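PDB 6D2Y: PbSGBP-B lipoprotein from Prevotella bryantii B14, which probably binds polysaccharide at the cell surface as a lipoprotein of a polysaccharide utilization locus, and carries a magnesium ion in its C-terminal beta-sandwich domain. Local coordinates for residues A[257-268]-A[444-452]; A[311-321]-A[387-398]. One frame throughout, in Å; residues are numbered along the deposited sequence.

Contact 1. Residues A[257-268]-A[444-452]; sequences NYMQIGNTGVTM and ECTPIIKID. With MG (magnesium ion), chain B.
Met259 and Ile261 pair with Ile451 and Ile449 as hydrogen-bonded antiparallel pairs, the short strands 258-261 and 449-452 running at 150° to each other; beyond a type II turn at Asn263-Val266 the chains meet again where Met268 N bonds to Cys445 O (2.8 Å). On the face of Met259, Ile261, Ile449 and Ile451 the four side chains are apolar. The selenomethionine chain of Met259, bent at chi2 and chi3, brings CE to 4.0 Å from Ile451 CD1, and Ile451 CD1 also meets Ile261 CD1 at 3.9 Å. Leu428 of strand 423-428 packs on Ile261 and Ile449, so this face looks into the sandwich. The opposite face carries Gln260 and Lys450, polar at their tips but packed through their methylenes. Lys450, extended beyond CG, lays CD over one face of the Tyr258 ring, 3.9 Å from the centroid in a CH-pi contact, with CG and CB near Tyr258 CE2 and CD2. Tyr258 turns its ring there by placing CG between the backbone N and the carbonyl carbon (chi1 58°). The Lys450 NZ bond to Tyr258 OH is weak; the ammonium also bonds to Thr252, and the hydroxyl to Asp250 and Gln248. Gln260 lies alongside Lys450, and its extended chain carries NE2 to Gly262 O, two residues on, at 2.7 Å on a lone pair in the carbonyl plane. Ile448 CG1 lies against the Asn263 backbone, and its CD1 is 3.5 Å from Thr264 OG1. At the far end Asn257 O and both carboxylate oxygens of Asp452 bind the magnesium ion, Asp452 OD1 at 2.4 Å; Asp225, Asp227, Ser255 and a water complete the site. The cation probably offsets the repulsion between these oxygens, and it joins Asn257, beside strand 258-261, to Asp452 within strand 449-458.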
loop_
_atom_site.group_PDB
_atom_site.type_symbol
_atom_site.label_atom_id
_atom_site.label_comp_id
_atom_site.label_asym_id
_atom_site.label_seq_id
_atom_site.Cartn_x
_atom_site.Cartn_y
_atom_site.Cartn_z
ATOM N N ASN A 257 -8.657 17.564 15.042
ATOM C CA ASN A 257 -8.733 16.553 16.084
ATOM C C ASN A 257 -8.135 15.234 15.618
ATOM O O ASN A 257 -8.167 14.888 14.434
ATOM C CB ASN A 257 -10.184 16.325 16.512
ATOM C CG ASN A 257 -10.754 17.493 17.285
ATOM O OD1 ASN A 257 -10.049 18.149 18.048
ATOM N ND2 ASN A 257 -12.038 17.761 17.088
ATOM N N TYR A 258 -7.581 14.499 16.575
ATOM C CA TYR A 258 -7.147 13.129 16.372
ATOM C C TYR A 258 -7.758 12.263 17.462
ATOM O O TYR A 258 -8.216 12.757 18.494
ATOM C CB TYR A 258 -5.616 13.004 16.396
ATOM C CG TYR A 258 -4.993 13.490 17.687
ATOM C CD1 TYR A 258 -4.492 14.781 17.795
ATOM C CD2 TYR A 258 -4.918 12.664 18.803
ATOM C CE1 TYR A 258 -3.928 15.232 18.976
ATOM C CE2 TYR A 258 -4.364 13.109 19.986
ATOM C CZ TYR A 258 -3.867 14.391 20.067
ATOM O OH TYR A 258 -3.309 14.828 21.245
HETATM N N MSE A 259 -7.747 10.959 17.227
HETATM C CA MSE A 259 -8.205 10.005 18.224
HETATM C C MSE A 259 -6.998 9.272 18.790
HETATM O O MSE A 259 -6.103 8.879 18.044
HETATM C CB MSE A 259 -9.226 9.048 17.607
HETATM C CG MSE A 259 -9.920 8.097 18.566
HETATM SE SE MSE A 259 -8.875 6.524 19.028
HETATM C CE MSE A 259 -9.005 5.589 17.334
ATOM N N GLN A 260 -6.960 9.104 20.109
ATOM C CA GLN A 260 -5.783 8.581 20.790
ATOM C C GLN A 260 -6.128 7.299 21.532
ATOM O O GLN A 260 -7.086 7.264 22.314
ATOM C CB GLN A 260 -5.208 9.609 21.767
ATOM C CG GLN A 260 -4.023 9.091 22.570
ATOM C CD GLN A 260 -3.490 10.120 23.546
ATOM O OE1 GLN A 260 -3.132 11.235 23.166
ATOM N NE2 GLN A 260 -3.415 9.740 24.814
ATOM N N ILE A 261 -5.341 6.255 21.287
ATOM C CA ILE A 261 -5.427 4.997 22.018
ATOM C C ILE A 261 -4.254 4.935 22.985
ATOM O O ILE A 261 -3.102 5.155 22.590
ATOM C CB ILE A 261 -5.422 3.794 21.060
ATOM C CG1 ILE A 261 -6.598 3.870 20.085
ATOM C CG2 ILE A 261 -5.448 2.488 21.834
ATOM C CD1 ILE A 261 -6.601 2.759 19.056
ATOM N N GLY A 262 -4.542 4.638 24.249
ATOM C CA GLY A 262 -3.521 4.655 25.274
ATOM C C GLY A 262 -3.216 6.066 25.745
ATOM O O GLY A 262 -3.734 7.061 25.235
ATOM N N ASN A 263 -2.348 6.145 26.749
ATOM C CA ASN A 263 -1.952 7.424 27.319
ATOM C C ASN A 263 -0.637 7.235 28.060
ATOM O O ASN A 263 -0.132 6.119 28.197
ATOM C CB ASN A 263 -3.037 7.987 28.245
ATOM C CG ASN A 263 -3.031 9.504 28.297
ATOM O OD1 ASN A 263 -2.107 10.152 27.800
ATOM N ND2 ASN A 263 -4.066 10.079 28.900
ATOM N N THR A 264 -0.087 8.350 28.535
ATOM C CA THR A 264 1.203 8.321 29.210
ATOM C C THR A 264 1.106 7.533 30.510
ATOM O O THR A 264 0.243 7.804 31.350
ATOM C CB THR A 264 1.685 9.743 29.491
ATOM O OG1 THR A 264 1.381 10.581 28.370
ATOM C CG2 THR A 264 3.189 9.756 29.736
ATOM N N GLY A 265 1.996 6.556 30.673
ATOM C CA GLY A 265 2.050 5.764 31.884
ATOM C C GLY A 265 1.038 4.644 31.979
ATOM O O GLY A 265 1.066 3.894 32.964
ATOM N N VAL A 266 0.147 4.501 31.001
ATOM C CA VAL A 266 -0.836 3.421 31.001
ATOM C C VAL A 266 -0.153 2.165 30.470
ATOM O O VAL A 266 0.224 2.100 29.298
ATOM C CB VAL A 266 -2.069 3.781 30.166
ATOM C CG1 VAL A 266 -3.165 2.748 30.371
ATOM C CG2 VAL A 266 -2.563 5.168 30.535
ATOM N N THR A 267 -0.005 1.162 31.330
ATOM C CA THR A 267 0.798 -0.009 31.004
ATOM C C THR A 267 -0.003 -1.011 30.183
ATOM O O THR A 267 -1.157 -1.319 30.504
ATOM C CB THR A 267 1.317 -0.666 32.282
ATOM O OG1 THR A 267 2.222 0.228 32.940
ATOM C CG2 THR A 267 2.046 -1.965 31.967
HETATM N N MSE A 268 0.654 -1.574 29.173
HETATM C CA MSE A 268 0.074 -2.597 28.323
HETATM C C MSE A 268 0.878 -3.830 28.634
HETATM O O MSE A 268 2.124 -3.777 28.542
HETATM C CB MSE A 268 0.238 -2.218 26.858
HETATM C CG MSE A 268 0.403 -3.457 25.988
HETATM SE SE MSE A 268 -1.366 -4.243 25.622
HETATM C CE MSE A 268 -1.643 -3.473 23.830
ATOM N N GLU A 444 6.498 -5.441 27.512
ATOM C CA GLU A 444 5.659 -4.529 28.277
ATOM C C GLU A 444 5.965 -3.089 27.889
ATOM O O GLU A 444 7.128 -2.703 27.735
ATOM C CB GLU A 444 5.879 -4.738 29.776
ATOM C CG GLU A 444 4.944 -3.940 30.666
ATOM C CD GLU A 444 5.282 -4.085 32.136
ATOM O OE1 GLU A 444 6.485 -4.167 32.465
ATOM O OE2 GLU A 444 4.346 -4.123 32.961
ATOM N N CYS A 445 4.915 -2.291 27.721
ATOM C CA CYS A 445 5.072 -0.945 27.195
ATOM C C CYS A 445 3.983 -0.046 27.763
ATOM O O CYS A 445 3.094 -0.487 28.498
ATOM C CB CYS A 445 5.032 -0.948 25.663
ATOM S SG CYS A 445 3.661 -1.892 24.948
ATOM N N THR A 446 4.073 1.236 27.416
ATOM C CA THR A 446 3.041 2.231 27.698
ATOM C C THR A 446 2.785 2.961 26.388
ATOM O O THR A 446 3.280 4.076 26.176
ATOM C CB THR A 446 3.471 3.195 28.804
ATOM O OG1 THR A 446 4.712 3.816 28.443
ATOM C CG2 THR A 446 3.643 2.457 30.125
ATOM N N PRO A 447 2.025 2.357 25.481
ATOM C CA PRO A 447 1.922 2.900 24.126
ATOM C C PRO A 447 0.924 4.041 24.024
ATOM O O PRO A 447 -0.098 4.080 24.713
ATOM C CB PRO A 447 1.456 1.692 23.306
ATOM C CG PRO A 447 0.628 0.910 24.273
ATOM C CD PRO A 447 1.243 1.117 25.639
ATOM N N ILE A 448 1.250 4.986 23.146
ATOM C CA ILE A 448 0.363 6.079 22.769
ATOM C C ILE A 448 0.220 6.038 21.256
ATOM O O ILE A 448 1.210 6.193 20.530
ATOM C CB ILE A 448 0.892 7.445 23.231
ATOM C CG1 ILE A 448 0.767 7.584 24.750
ATOM C CG2 ILE A 448 0.141 8.567 22.523
ATOM C CD1 ILE A 448 0.965 9.005 25.259
ATOM N N ILE A 449 -1.001 5.817 20.783
ATOM C CA ILE A 449 -1.288 5.713 19.358
ATOM C C ILE A 449 -2.333 6.760 19.019
ATOM O O ILE A 449 -3.489 6.662 19.452
ATOM C CB ILE A 449 -1.768 4.311 18.961
ATOM C CG1 ILE A 449 -0.658 3.287 19.180
ATOM C CG2 ILE A 449 -2.266 4.309 17.523
ATOM C CD1 ILE A 449 -1.141 1.860 19.161
ATOM N N LYS A 450 -1.931 7.760 18.249
ATOM C CA LYS A 450 -2.838 8.790 17.776
ATOM C C LYS A 450 -3.232 8.476 16.342
ATOM O O LYS A 450 -2.373 8.207 15.501
ATOM C CB LYS A 450 -2.194 10.170 17.890
ATOM C CG LYS A 450 -1.763 10.485 19.312
ATOM C CD LYS A 450 -1.188 11.884 19.452
ATOM C CE LYS A 450 -0.820 12.166 20.902
ATOM N NZ LYS A 450 -0.126 13.472 21.052
ATOM N N ILE A 451 -4.532 8.490 16.073
ATOM C CA ILE A 451 -5.069 8.091 14.781
ATOM C C ILE A 451 -5.932 9.221 14.250
ATOM O O ILE A 451 -6.680 9.855 15.004
ATOM C CB ILE A 451 -5.874 6.777 14.896
ATOM C CG1 ILE A 451 -4.936 5.615 15.216
ATOM C CG2 ILE A 451 -6.657 6.497 13.624
ATOM C CD1 ILE A 451 -5.645 4.341 15.626
ATOM N N ASP A 452 -5.815 9.487 12.953
ATOM C CA ASP A 452 -6.713 10.419 12.294
ATOM C C ASP A 452 -6.873 9.981 10.843
ATOM O O ASP A 452 -6.059 9.224 10.309
ATOM C CB ASP A 452 -6.193 11.863 12.415
ATOM C CG ASP A 452 -7.139 12.881 11.811
ATOM O OD1 ASP A 452 -6.660 13.848 11.182
ATOM O OD2 ASP A 452 -8.366 12.706 11.956
HETATM MG MG MG B . -8.419 15.256 12.011
HETATM O O HOH W 1 -8.379 15.283 9.996
#

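Contact 2. Residues A[311-321]-A[387-398]; sequences KSLKFEMLIPA and DTGDKWVTVTIP
Leu318 and Trp392 cross at about a right angle, with Leu318 CB over the centre of the indole and its CD1 3.6 Å from the centroid of the five-membered ring, a CH-pi contact. The backbone around Glu316 lies at the indole's edge, while Trp392 NE1 bonds outward to Thr252 O. Further along the antiparallel pair of strands 311-318 and 393-398, Phe315 and Val395 point the same way. Val395 CB sits over one ring face, offset toward the rim, 3.6 Å from Phe315 CZ; chi1 of 62° swings the phenyl into this place. Their neighbour Met317 brings SE to Val395 CG2, and this apolar face packs on strands 330-335 and 372-374. On the opposite face, Glu316 and Thr394 stand side by side: Thr394 OG1 donates to the anti lone pair of Glu316 OE2 at 2.5 Å, and OE1 takes a salt bridge from Arg455 and a bond from Asn453. Past the strands, Asp387 OD1 takes Gly389 N in an Asx turn, and Asp390 OD2 receives Ala321 N from above the carboxylate plane (3.3 Å). Gripped at both oxygens, the Glu316 carboxylate is restrained in rotation and probably stabilised as an anion.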
loop_
_atom_site.group_PDB
_atom_site.type_symbol
_atom_site.label_atom_id
_atom_site.label_comp_id
_atom_site.label_asym_id
_atom_site.label_seq_id
_atom_site.Cartn_x
_atom_site.Cartn_y
_atom_site.Cartn_z
ATOM N N LYS A 311 -10.541 -2.674 -2.271
ATOM C CA LYS A 311 -10.453 -1.464 -1.471
ATOM C C LYS A 311 -9.637 -1.739 -0.216
ATOM O O LYS A 311 -9.430 -2.889 0.178
ATOM C CB LYS A 311 -11.844 -0.935 -1.102
ATOM C CG LYS A 311 -12.397 0.077 -2.091
ATOM C CD LYS A 311 -13.905 -0.061 -2.235
ATOM C CE LYS A 311 -14.483 1.050 -3.095
ATOM N NZ LYS A 311 -15.919 0.817 -3.411
ATOM N N SER A 312 -9.173 -0.657 0.407
ATOM C CA SER A 312 -8.300 -0.745 1.566
ATOM C C SER A 312 -8.722 0.277 2.609
ATOM O O SER A 312 -9.206 1.363 2.279
ATOM C CB SER A 312 -6.829 -0.508 1.187
ATOM O OG SER A 312 -6.367 -1.490 0.277
ATOM N N LEU A 313 -8.532 -0.086 3.875
ATOM C CA LEU A 313 -8.688 0.847 4.980
ATOM C C LEU A 313 -7.376 1.593 5.187
ATOM O O LEU A 313 -6.307 0.975 5.251
ATOM C CB LEU A 313 -9.093 0.110 6.257
ATOM C CG LEU A 313 -9.320 0.954 7.513
ATOM C CD1 LEU A 313 -10.724 1.547 7.538
ATOM C CD2 LEU A 313 -9.061 0.119 8.755
ATOM N N LYS A 314 -7.456 2.921 5.275
ATOM C CA LYS A 314 -6.284 3.766 5.442
ATOM C C LYS A 314 -6.519 4.752 6.575
ATOM O O LYS A 314 -7.657 5.126 6.868
ATOM C CB LYS A 314 -5.946 4.540 4.158
ATOM C CG LYS A 314 -5.070 3.794 3.171
ATOM C CD LYS A 314 -4.670 4.709 2.025
ATOM C CE LYS A 314 -3.828 3.985 0.997
ATOM N NZ LYS A 314 -3.580 4.832 -0.201
ATOM N N PHE A 315 -5.422 5.169 7.204
ATOM C CA PHE A 315 -5.444 6.169 8.263
ATOM C C PHE A 315 -4.019 6.646 8.500
ATOM O O PHE A 315 -3.053 5.950 8.176
ATOM C CB PHE A 315 -6.055 5.620 9.562
ATOM C CG PHE A 315 -5.292 4.467 10.165
ATOM C CD1 PHE A 315 -5.587 3.160 9.807
ATOM C CD2 PHE A 315 -4.294 4.692 11.105
ATOM C CE1 PHE A 315 -4.892 2.099 10.367
ATOM C CE2 PHE A 315 -3.598 3.636 11.664
ATOM C CZ PHE A 315 -3.898 2.338 11.295
ATOM N N GLU A 316 -3.901 7.843 9.066
ATOM C CA GLU A 316 -2.619 8.374 9.501
ATOM C C GLU A 316 -2.442 8.119 10.992
ATOM O O GLU A 316 -3.401 8.167 11.767
ATOM C CB GLU A 316 -2.507 9.871 9.203
ATOM C CG GLU A 316 -1.992 10.194 7.806
ATOM C CD GLU A 316 -3.034 9.965 6.727
ATOM O OE1 GLU A 316 -4.198 10.361 6.930
ATOM O OE2 GLU A 316 -2.692 9.392 5.671
HETATM N N MSE A 317 -1.203 7.845 11.387
HETATM C CA MSE A 317 -0.921 7.363 12.735
HETATM C C MSE A 317 0.358 7.963 13.312
HETATM O O MSE A 317 1.372 8.082 12.621
HETATM C CB MSE A 317 -0.833 5.833 12.717
HETATM C CG MSE A 317 -0.499 5.147 14.037
HETATM SE SE MSE A 317 -0.268 3.247 13.668
HETATM C CE MSE A 317 -0.217 2.493 15.443
ATOM N N LEU A 318 0.301 8.347 14.586
ATOM C CA LEU A 318 1.450 8.887 15.297
ATOM C C LEU A 318 1.678 8.066 16.555
ATOM O O LEU A 318 0.754 7.877 17.354
ATOM C CB LEU A 318 1.243 10.365 15.661
ATOM C CG LEU A 318 2.483 11.236 15.908
ATOM C CD1 LEU A 318 2.092 12.697 16.000
ATOM C CD2 LEU A 318 3.244 10.834 17.163
ATOM N N ILE A 319 2.905 7.585 16.724
ATOM C CA ILE A 319 3.347 6.965 17.971
ATOM C C ILE A 319 4.564 7.731 18.471
ATOM O O ILE A 319 5.612 7.719 17.809
ATOM C CB ILE A 319 3.678 5.477 17.787
ATOM C CG1 ILE A 319 2.443 4.693 17.345
ATOM C CG2 ILE A 319 4.240 4.899 19.074
ATOM C CD1 ILE A 319 2.689 3.204 17.263
ATOM N N PRO A 320 4.476 8.410 19.614
ATOM C CA PRO A 320 5.641 9.138 20.128
ATOM C C PRO A 320 6.803 8.200 20.418
ATOM O O PRO A 320 6.619 7.042 20.796
ATOM C CB PRO A 320 5.114 9.790 21.413
ATOM C CG PRO A 320 3.634 9.857 21.224
ATOM C CD PRO A 320 3.275 8.636 20.434
ATOM N N ALA A 321 8.018 8.718 20.225
ATOM C CA ALA A 321 9.212 7.919 20.473
ATOM C C ALA A 321 9.311 7.489 21.932
ATOM O O ALA A 321 9.823 6.403 22.224
ATOM C CB ALA A 321 10.463 8.699 20.064
ATOM N N ASP A 387 7.760 2.554 17.271
ATOM C CA ASP A 387 7.215 3.900 17.201
ATOM C C ASP A 387 7.424 4.416 15.781
ATOM O O ASP A 387 7.973 3.718 14.919
ATOM C CB ASP A 387 7.866 4.824 18.240
ATOM C CG ASP A 387 9.347 5.043 17.986
ATOM O OD1 ASP A 387 9.691 5.963 17.215
ATOM O OD2 ASP A 387 10.169 4.295 18.561
ATOM N N THR A 388 6.980 5.649 15.523
ATOM C CA THR A 388 7.159 6.272 14.215
ATOM C C THR A 388 7.903 7.601 14.307
ATOM O O THR A 388 7.702 8.478 13.462
ATOM C CB THR A 388 5.813 6.476 13.511
ATOM O OG1 THR A 388 5.231 7.731 13.916
ATOM C CG2 THR A 388 4.846 5.343 13.845
ATOM N N GLY A 389 8.746 7.774 15.325
ATOM C CA GLY A 389 9.605 8.941 15.429
ATOM C C GLY A 389 8.901 10.265 15.617
ATOM O O GLY A 389 9.472 11.305 15.279
ATOM N N ASP A 390 7.681 10.259 16.155
ATOM C CA ASP A 390 6.862 11.454 16.361
ATOM C C ASP A 390 6.404 12.092 15.055
ATOM O O ASP A 390 6.070 13.281 15.032
ATOM C CB ASP A 390 7.580 12.501 17.222
ATOM C CG ASP A 390 8.132 11.923 18.508
ATOM O OD1 ASP A 390 9.324 11.547 18.527
ATOM O OD2 ASP A 390 7.378 11.848 19.501
ATOM N N LYS A 391 6.379 11.336 13.963
ATOM C CA LYS A 391 5.814 11.802 12.707
ATOM C C LYS A 391 4.532 11.040 12.402
ATOM O O LYS A 391 4.324 9.915 12.864
ATOM C CB LYS A 391 6.799 11.637 11.542
ATOM C CG LYS A 391 8.039 12.515 11.631
ATOM C CD LYS A 391 9.185 11.774 12.288
ATOM C CE LYS A 391 10.484 12.561 12.218
ATOM N NZ LYS A 391 11.612 11.796 12.820
ATOM N N TRP A 392 3.669 11.677 11.616
ATOM C CA TRP A 392 2.468 11.023 11.122
ATOM C C TRP A 392 2.809 10.202 9.885
ATOM O O TRP A 392 3.447 10.705 8.954
ATOM C CB TRP A 392 1.393 12.057 10.793
ATOM C CG TRP A 392 0.793 12.727 11.993
ATOM C CD1 TRP A 392 1.194 13.900 12.567
ATOM C CD2 TRP A 392 -0.323 12.266 12.764
ATOM N NE1 TRP A 392 0.396 14.197 13.644
ATOM C CE2 TRP A 392 -0.541 13.209 13.789
ATOM C CE3 TRP A 392 -1.158 11.148 12.687
ATOM C CZ2 TRP A 392 -1.562 13.068 14.729
ATOM C CZ3 TRP A 392 -2.170 11.008 13.622
ATOM C CH2 TRP A 392 -2.361 11.963 14.629
ATOM N N VAL A 393 2.392 8.939 9.882
ATOM C CA VAL A 393 2.604 8.041 8.756
ATOM C C VAL A 393 1.262 7.448 8.348
ATOM O O VAL A 393 0.365 7.263 9.176
ATOM C CB VAL A 393 3.617 6.920 9.088
ATOM C CG1 VAL A 393 4.992 7.512 9.385
ATOM C CG2 VAL A 393 3.125 6.083 10.260
ATOM N N THR A 394 1.124 7.160 7.055
ATOM C CA THR A 394 -0.096 6.576 6.516
ATOM C C THR A 394 -0.006 5.056 6.543
ATOM O O THR A 394 0.953 4.474 6.029
ATOM C CB THR A 394 -0.350 7.065 5.089
ATOM O OG1 THR A 394 -0.386 8.500 5.075
ATOM C CG2 THR A 394 -1.666 6.505 4.553
ATOM N N VAL A 395 -1.010 4.422 7.143
ATOM C CA VAL A 395 -1.084 2.971 7.259
ATOM C C VAL A 395 -2.164 2.470 6.310
ATOM O O VAL A 395 -3.282 2.999 6.296
ATOM C CB VAL A 395 -1.374 2.543 8.706
ATOM C CG1 VAL A 395 -1.615 1.043 8.786
ATOM C CG2 VAL A 395 -0.229 2.959 9.616
ATOM N N THR A 396 -1.831 1.453 5.520
ATOM C CA THR A 396 -2.752 0.866 4.557
ATOM C C THR A 396 -3.014 -0.581 4.943
ATOM O O THR A 396 -2.077 -1.380 5.043
ATOM C CB THR A 396 -2.196 0.938 3.133
ATOM O OG1 THR A 396 -1.888 2.299 2.805
ATOM C CG2 THR A 396 -3.218 0.397 2.139
ATOM N N ILE A 397 -4.281 -0.915 5.156
ATOM C CA ILE A 397 -4.680 -2.284 5.468
ATOM C C ILE A 397 -5.792 -2.691 4.510
ATOM O O ILE A 397 -6.945 -2.269 4.684
ATOM C CB ILE A 397 -5.124 -2.418 6.933
ATOM C CG1 ILE A 397 -3.967 -2.057 7.866
ATOM C CG2 ILE A 397 -5.618 -3.828 7.208
ATOM C CD1 ILE A 397 -4.150 -2.542 9.276
ATOM N N PRO A 398 -5.499 -3.498 3.493
ATOM C CA PRO A 398 -6.539 -3.867 2.526
ATOM C C PRO A 398 -7.641 -4.687 3.176
ATOM O O PRO A 398 -7.385 -5.554 4.015
ATOM C CB PRO A 398 -5.776 -4.683 1.476
ATOM C CG PRO A 398 -4.551 -5.164 2.179
ATOM C CD PRO A 398 -4.195 -4.098 3.168
#

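Contacts 1 and 2 belong to one antiparallel sheet of the glycan-binding domain, joined where strand 311-318 lies beside strand 449-458: Leu318 N meets Lys450 O, and Glu316 N meets Asp452 O, both at 2.8 Å. Their centres are about 13 Å apart. Each is partly buried and sends one apolar face into the sandwich, though against different strands, 423-428 in contact 1 and mainly 330-335 and 372-374 in contact 2. The other faces diverge: CH-pi packing of Tyr258 and Lys450 against the bonded Glu316 carboxylate. Contact 1 alone ends at a metal ion. Trp392 links the two, touching Lys450, its side chain about 7 Å from the magnesium ion at the nearest atom.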